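Local coordinates for ethyl acetate hydrolase (Pseudomonas veronii, PDB 5EFZ), which hydrolyses ethyl acetate to ethanol and acetate, an esterase step in the bacterial degradation of short-chain methyl ketones such as 2-butanone, at residues A[80-84]-A[85-89]; A[53-56]-A[57-61]. All coordinates share one frame; numbering follows the deposited sequence.

Interaction 1: A[80-84]-A[85-89]; sequences IGEGR and ALDPS
Gly81 N donates to Leu86 O at 3.1 Å, with 162° at the hydrogen, and this bond closes a reversal within the loop between helix 72-79 and strand 92-96 of the alpha/beta-hydrolase sheet. Two turns make the reversal: a type I beta turn from Gly81 to Arg84, then an inverse gamma turn centred on Leu86. The tight side faces inward. In Ile80 a chi1 of -61° sets CG1 beside the backbone N and swings the CG2 methyl toward Pro88, 4.1 Å from CD of its ring, and Ile80, Leu86 and Pro88 all touch Ile93 of strand 92-96. Pro88 CD also packs against Gly81 C at 3.6 Å. Arg84 bends at chi2 and chi3, and its NE forms a salt bridge with Asp349 of helix 342-356.

Glu82 and Ser89 form the solvent side; between it and the packed side, the carboxylate of the buried Asp87 lies against the turn backbone, and a water donates to both Asp87 OD2 and Arg84 O. Glu82 CG passes Asp87 OD1 at 3.9 Å, while the Glu82 carboxylate extends past it. Replacing Asp87 with an alanine would probably leave Ser89 N and OG without their shared acceptor, abolish the Asx turn and take away one of the water's two partners. Ser89 N makes that turn, meeting Asp87 OD1 at 2.9 Å on the anti side but tilted out of the plane; Ser89 OG joins it on the same face of the carboxylate, reaching Asp87 OD1 from 42° above the plane at 2.6 Å.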
ATOM      1  N   ILE A  80     -26.495   7.577  -9.282  1.00 20.25           N
ATOM      2  CA  ILE A  80     -27.639   7.894 -10.153  1.00 19.53           C
ATOM      3  C   ILE A  80     -28.815   8.486  -9.389  1.00 24.65           C
ATOM      4  O   ILE A  80     -29.192   7.974  -8.336  1.00 28.53           O
ATOM      5  CB  ILE A  80     -28.096   6.629 -10.924  1.00 25.59           C
ATOM      6  CG1 ILE A  80     -26.952   6.123 -11.803  1.00 24.60           C
ATOM      7  CG2 ILE A  80     -29.397   6.924 -11.725  1.00 21.63           C
ATOM      8  CD1 ILE A  80     -27.252   4.762 -12.501  1.00 25.70           C
ATOM      9  N   GLY A  81     -29.391   9.584  -9.900  1.00 21.52           N
ATOM     10  CA  GLY A  81     -30.559  10.152  -9.258  1.00 24.57           C
ATOM     11  C   GLY A  81     -30.945  11.520  -9.796  1.00 28.68           C
ATOM     12  O   GLY A  81     -30.147  12.216 -10.439  1.00 27.63           O
ATOM     13  N   GLU A  82     -32.167  11.931  -9.519  1.00 32.59           N
ATOM     14  CA  GLU A  82     -32.634  13.185 -10.088  1.00 39.75           C
ATOM     15  C   GLU A  82     -31.796  14.424  -9.718  1.00 41.51           C
ATOM     16  O   GLU A  82     -31.587  15.294 -10.555  1.00 46.56           O
ATOM     17  CB  GLU A  82     -34.101  13.398  -9.731  1.00 45.45           C
ATOM     18  CG  GLU A  82     -34.981  12.579 -10.661  1.00 48.71           C
ATOM     19  CD  GLU A  82     -36.437  12.991 -10.667  1.00 54.61           C
ATOM     20  OE1 GLU A  82     -36.834  13.894  -9.891  1.00 58.81           O
ATOM     21  OE2 GLU A  82     -37.182  12.400 -11.472  1.00 54.99           O
ATOM     22  N   GLY A  83     -31.257  14.518  -8.522  1.00 41.75           N
ATOM     23  CA  GLY A  83     -30.464  15.718  -8.266  1.00 44.11           C
ATOM     24  C   GLY A  83     -29.045  15.687  -8.844  1.00 41.15           C
ATOM     25  O   GLY A  83     -28.258  16.599  -8.649  1.00 42.99           O
ATOM     26  N   ARG A  84     -28.710  14.633  -9.568  1.00 32.15           N
ATOM     27  CA  ARG A  84     -27.301  14.336  -9.837  1.00 29.18           C
ATOM     28  C   ARG A  84     -26.919  14.610 -11.298  1.00 28.91           C
ATOM     29  O   ARG A  84     -27.781  14.895 -12.114  1.00 29.62           O
ATOM     30  CB  ARG A  84     -27.007  12.876  -9.481  1.00 27.86           C
ATOM     31  CG  ARG A  84     -27.557  12.418  -8.122  1.00 28.02           C
ATOM     32  CD  ARG A  84     -26.736  12.960  -6.964  1.00 28.00           C
ATOM     33  NE  ARG A  84     -25.339  12.504  -6.995  1.00 26.89           N
ATOM     34  CZ  ARG A  84     -24.905  11.338  -6.515  1.00 27.50           C
ATOM     35  NH1 ARG A  84     -25.752  10.475  -5.956  1.00 27.33           N
ATOM     36  NH2 ARG A  84     -23.609  11.033  -6.581  1.00 23.44           N
ATOM     37  N   ALA A  85     -25.633  14.512 -11.631  1.00 27.61           N
ATOM     38  CA  ALA A  85     -25.222  14.614 -13.036  1.00 26.83           C
ATOM     39  C   ALA A  85     -25.834  13.467 -13.864  1.00 24.77           C
ATOM     40  O   ALA A  85     -26.381  13.693 -14.962  1.00 26.64           O
ATOM     41  CB  ALA A  85     -23.685  14.610 -13.159  1.00 24.66           C
ATOM     42  N   LEU A  86     -25.722  12.236 -13.354  1.00 23.04           N
ATOM     43  CA  LEU A  86     -26.359  11.083 -13.999  1.00 21.56           C
ATOM     44  C   LEU A  86     -27.830  11.062 -13.593  1.00 23.26           C
ATOM     45  O   LEU A  86     -28.251  10.312 -12.720  1.00 22.14           O
ATOM     46  CB  LEU A  86     -25.679   9.780 -13.604  1.00 21.83           C
ATOM     47  CG  LEU A  86     -24.164   9.755 -13.861  1.00 22.87           C
ATOM     48  CD1 LEU A  86     -23.601   8.383 -13.588  1.00 21.00           C
ATOM     49  CD2 LEU A  86     -23.854  10.213 -15.281  1.00 22.48           C
ATOM     50  N   ASP A  87     -28.601  11.894 -14.267  1.00 24.10           N
ATOM     51  CA  ASP A  87     -29.985  12.159 -13.939  1.00 25.77           C
ATOM     52  C   ASP A  87     -30.894  11.381 -14.889  1.00 24.30           C
ATOM     53  O   ASP A  87     -30.941  11.681 -16.070  1.00 22.50           O
ATOM     54  CB  ASP A  87     -30.230  13.674 -14.056  1.00 27.38           C
ATOM     55  CG  ASP A  87     -31.619  14.107 -13.618  1.00 30.75           C
ATOM     56  OD1 ASP A  87     -32.567  13.295 -13.601  1.00 30.03           O
ATOM     57  OD2 ASP A  87     -31.762  15.308 -13.292  1.00 33.29           O
ATOM     58  N   PRO A  88     -31.653  10.410 -14.367  1.00 26.49           N
ATOM     59  CA  PRO A  88     -32.491   9.589 -15.255  1.00 26.07           C
ATOM     60  C   PRO A  88     -33.738  10.306 -15.791  1.00 27.81           C
ATOM     61  O   PRO A  88     -34.467   9.762 -16.648  1.00 26.71           O
ATOM     62  CB  PRO A  88     -32.857   8.397 -14.363  1.00 28.17           C
ATOM     63  CG  PRO A  88     -32.826   8.950 -12.979  1.00 28.17           C
ATOM     64  CD  PRO A  88     -31.765  10.009 -12.952  1.00 25.51           C
ATOM     65  N   SER A  89     -33.990  11.534 -15.343  1.00 29.03           N
ATOM     66  CA  SER A  89     -35.075  12.289 -15.956  1.00 30.59           C
ATOM     67  C   SER A  89     -34.593  12.970 -17.248  1.00 29.52           C
ATOM     68  O   SER A  89     -35.393  13.532 -18.003  1.00 29.79           O
ATOM     69  CB  SER A  89     -35.651  13.322 -14.977  1.00 35.96           C
ATOM     70  OG  SER A  89     -34.710  14.341 -14.693  1.00 37.89           O
TER
HETATM   71  O   HOH W   1     -29.171  16.992 -13.659  1.00 43.81           O

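Interaction 2: A[53-56]-A[57-61]; sequences ALNA and DKSNA
Ala53 O accepts from Asn60 ND2 at 3.1 Å, in the carbonyl plane, near the mouth of the loop that joins strands 45-51 and 61-65 and reverses through a type I beta turn from Asn55 to Lys58. At Leu54 the contact is apolar: CD1 lies 3.9 Å from Lys58 CG, against the extended lysine chain, whose NZ bonds to Phe139 O, and CD2 meets Ala61 CB.

Asn55 engages through both backbone and side chain. Its N donates to Asn60 OD1 at 2.8 Å, from 39° above the carbonyl plane, so the Asn60 amide bonds to Ala53 and Asn55 at once; Asn60 ND2 also donates to Lys90 O. The two asparagine amides are stacked, their planes 18° apart. A chi1 of 57° brings the Asn55 amide toward segment 57-61, where OD1 takes Ser59 N on a lone pair at 2.8 Å. Asn55 O receives Lys58 N, the bond that closes the turn.

Ala56, in the middle of the turn, directs its CB away from segment 57-61. Ser59 OG accepts from Asn55 ND2 at 3.0 Å and donates to Asp57 OD1 at 2.6 Å, on the syn side, tilted out of the carboxylate plane.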
ATOM      1  N   ALA A  53     -35.438   7.006 -19.692  1.00 27.26           N
ATOM      2  CA  ALA A  53     -35.927   6.680 -21.017  1.00 27.35           C
ATOM      3  C   ALA A  53     -35.015   7.264 -22.094  1.00 26.48           C
ATOM      4  O   ALA A  53     -34.495   8.371 -21.939  1.00 27.45           O
ATOM      5  CB  ALA A  53     -37.354   7.202 -21.188  1.00 30.76           C
ATOM      6  N   LEU A  54     -34.842   6.530 -23.192  1.00 27.02           N
ATOM      7  CA  LEU A  54     -34.163   7.068 -24.375  1.00 26.82           C
ATOM      8  C   LEU A  54     -34.974   8.191 -25.032  1.00 25.99           C
ATOM      9  O   LEU A  54     -36.197   8.079 -25.120  1.00 27.03           O
ATOM     10  CB  LEU A  54     -33.936   5.951 -25.397  1.00 27.15           C
ATOM     11  CG  LEU A  54     -32.849   4.929 -25.068  1.00 26.73           C
ATOM     12  CD1 LEU A  54     -32.994   3.764 -26.016  1.00 28.19           C
ATOM     13  CD2 LEU A  54     -31.442   5.585 -25.187  1.00 21.82           C
ATOM     14  N   ASN A  55     -34.323   9.248 -25.513  1.00 23.88           N
ATOM     15  CA  ASN A  55     -35.077  10.308 -26.221  1.00 25.99           C
ATOM     16  C   ASN A  55     -35.372   9.888 -27.665  1.00 27.22           C
ATOM     17  O   ASN A  55     -35.090   8.753 -28.041  1.00 25.68           O
ATOM     18  CB  ASN A  55     -34.345  11.660 -26.171  1.00 26.76           C
ATOM     19  CG  ASN A  55     -32.930  11.612 -26.745  1.00 25.96           C
ATOM     20  OD1 ASN A  55     -32.559  10.672 -27.437  1.00 26.30           O
ATOM     21  ND2 ASN A  55     -32.140  12.670 -26.480  1.00 23.00           N
ATOM     22  N   ALA A  56     -35.928  10.795 -28.474  1.00 27.35           N
ATOM     23  CA  ALA A  56     -36.415  10.438 -29.810  1.00 29.40           C
ATOM     24  C   ALA A  56     -35.355   9.792 -30.694  1.00 29.57           C
ATOM     25  O   ALA A  56     -35.652   8.879 -31.456  1.00 29.74           O
ATOM     26  CB  ALA A  56     -36.976  11.675 -30.517  1.00 33.07           C
ATOM     27  N   ASP A  57     -34.126  10.284 -30.633  1.00 26.91           N
ATOM     28  CA  ASP A  57     -33.097   9.757 -31.532  1.00 28.24           C
ATOM     29  C   ASP A  57     -32.007   9.010 -30.764  1.00 26.59           C
ATOM     30  O   ASP A  57     -30.901   8.816 -31.268  1.00 25.10           O
ATOM     31  CB  ASP A  57     -32.491  10.888 -32.372  1.00 29.89           C
ATOM     32  CG  ASP A  57     -31.739  11.923 -31.520  1.00 31.42           C
ATOM     33  OD1 ASP A  57     -31.952  11.990 -30.276  1.00 27.62           O
ATOM     34  OD2 ASP A  57     -30.936  12.681 -32.117  1.00 34.26           O
ATOM     35  N   LYS A  58     -32.349   8.565 -29.564  1.00 24.08           N
ATOM     36  CA  LYS A  58     -31.411   7.788 -28.725  1.00 23.03           C
ATOM     37  C   LYS A  58     -30.056   8.462 -28.576  1.00 24.93           C
ATOM     38  O   LYS A  58     -29.008   7.796 -28.667  1.00 23.92           O
ATOM     39  CB  LYS A  58     -31.239   6.369 -29.299  1.00 26.16           C
ATOM     40  CG  LYS A  58     -32.580   5.622 -29.413  1.00 28.79           C
ATOM     41  CD  LYS A  58     -32.402   4.184 -29.860  1.00 30.99           C
ATOM     42  CE  LYS A  58     -33.770   3.519 -30.112  1.00 33.64           C
ATOM     43  NZ  LYS A  58     -33.614   2.090 -30.464  1.00 38.87           N
ATOM     44  N   SER A  59     -30.085   9.781 -28.343  1.00 23.35           N
ATOM     45  CA  SER A  59     -28.864  10.555 -28.224  1.00 22.27           C
ATOM     46  C   SER A  59     -28.548  10.899 -26.775  1.00 25.51           C
ATOM     47  O   SER A  59     -27.624  11.677 -26.519  1.00 24.42           O
ATOM     48  CB  SER A  59     -28.962  11.859 -29.048  1.00 23.42           C
ATOM     49  OG  SER A  59     -30.029  12.688 -28.599  1.00 24.84           O
ATOM     50  N   ASN A  60     -29.311  10.336 -25.834  1.00 21.46           N
ATOM     51  CA  ASN A  60     -29.089  10.635 -24.411  1.00 20.68           C
ATOM     52  C   ASN A  60     -28.712   9.412 -23.594  1.00 20.90           C
ATOM     53  O   ASN A  60     -28.969   9.349 -22.387  1.00 22.30           O
ATOM     54  CB  ASN A  60     -30.332  11.288 -23.800  1.00 21.59           C
ATOM     55  CG  ASN A  60     -31.534  10.335 -23.757  1.00 22.35           C
ATOM     56  OD1 ASN A  60     -31.647   9.447 -24.587  1.00 24.75           O
ATOM     57  ND2 ASN A  60     -32.442  10.548 -22.808  1.00 22.52           N
ATOM     58  N   ALA A  61     -28.068   8.452 -24.241  1.00 20.10           N
ATOM     59  CA  ALA A  61     -27.627   7.229 -23.566  1.00 18.23           C
ATOM     60  C   ALA A  61     -26.281   7.424 -22.878  1.00 18.78           C
ATOM     61  O   ALA A  61     -25.321   7.908 -23.490  1.00 19.11           O
ATOM     62  CB  ALA A  61     -27.543   6.088 -24.571  1.00 20.11           C
TER

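Following the chain from the N terminus, interaction 2 comes first, closing the loop between strands 45-51 and 61-65. The chain then runs through strand 61-65 and helix 72-79 before interaction 1 closes a turn in the loop that follows this helix and delivers the chain to strand 92-96. The two are in series, neither nested nor crossed. The centres of interactions 1 and 2 are about 15 Å apart, and the nearest atoms of interactions 1 and 2 are about 4 Å apart, without touching. Strand 92-96 lies between 45-51 and 61-65 in the sheet, and both loops adjoin it: segment 85-89 leads into it, while Asn60 bonds to Lys90 and Cys92. Interaction 1 additionally reaches helix 342-356, whereas interaction 2 packs on Ile141 and Leu144.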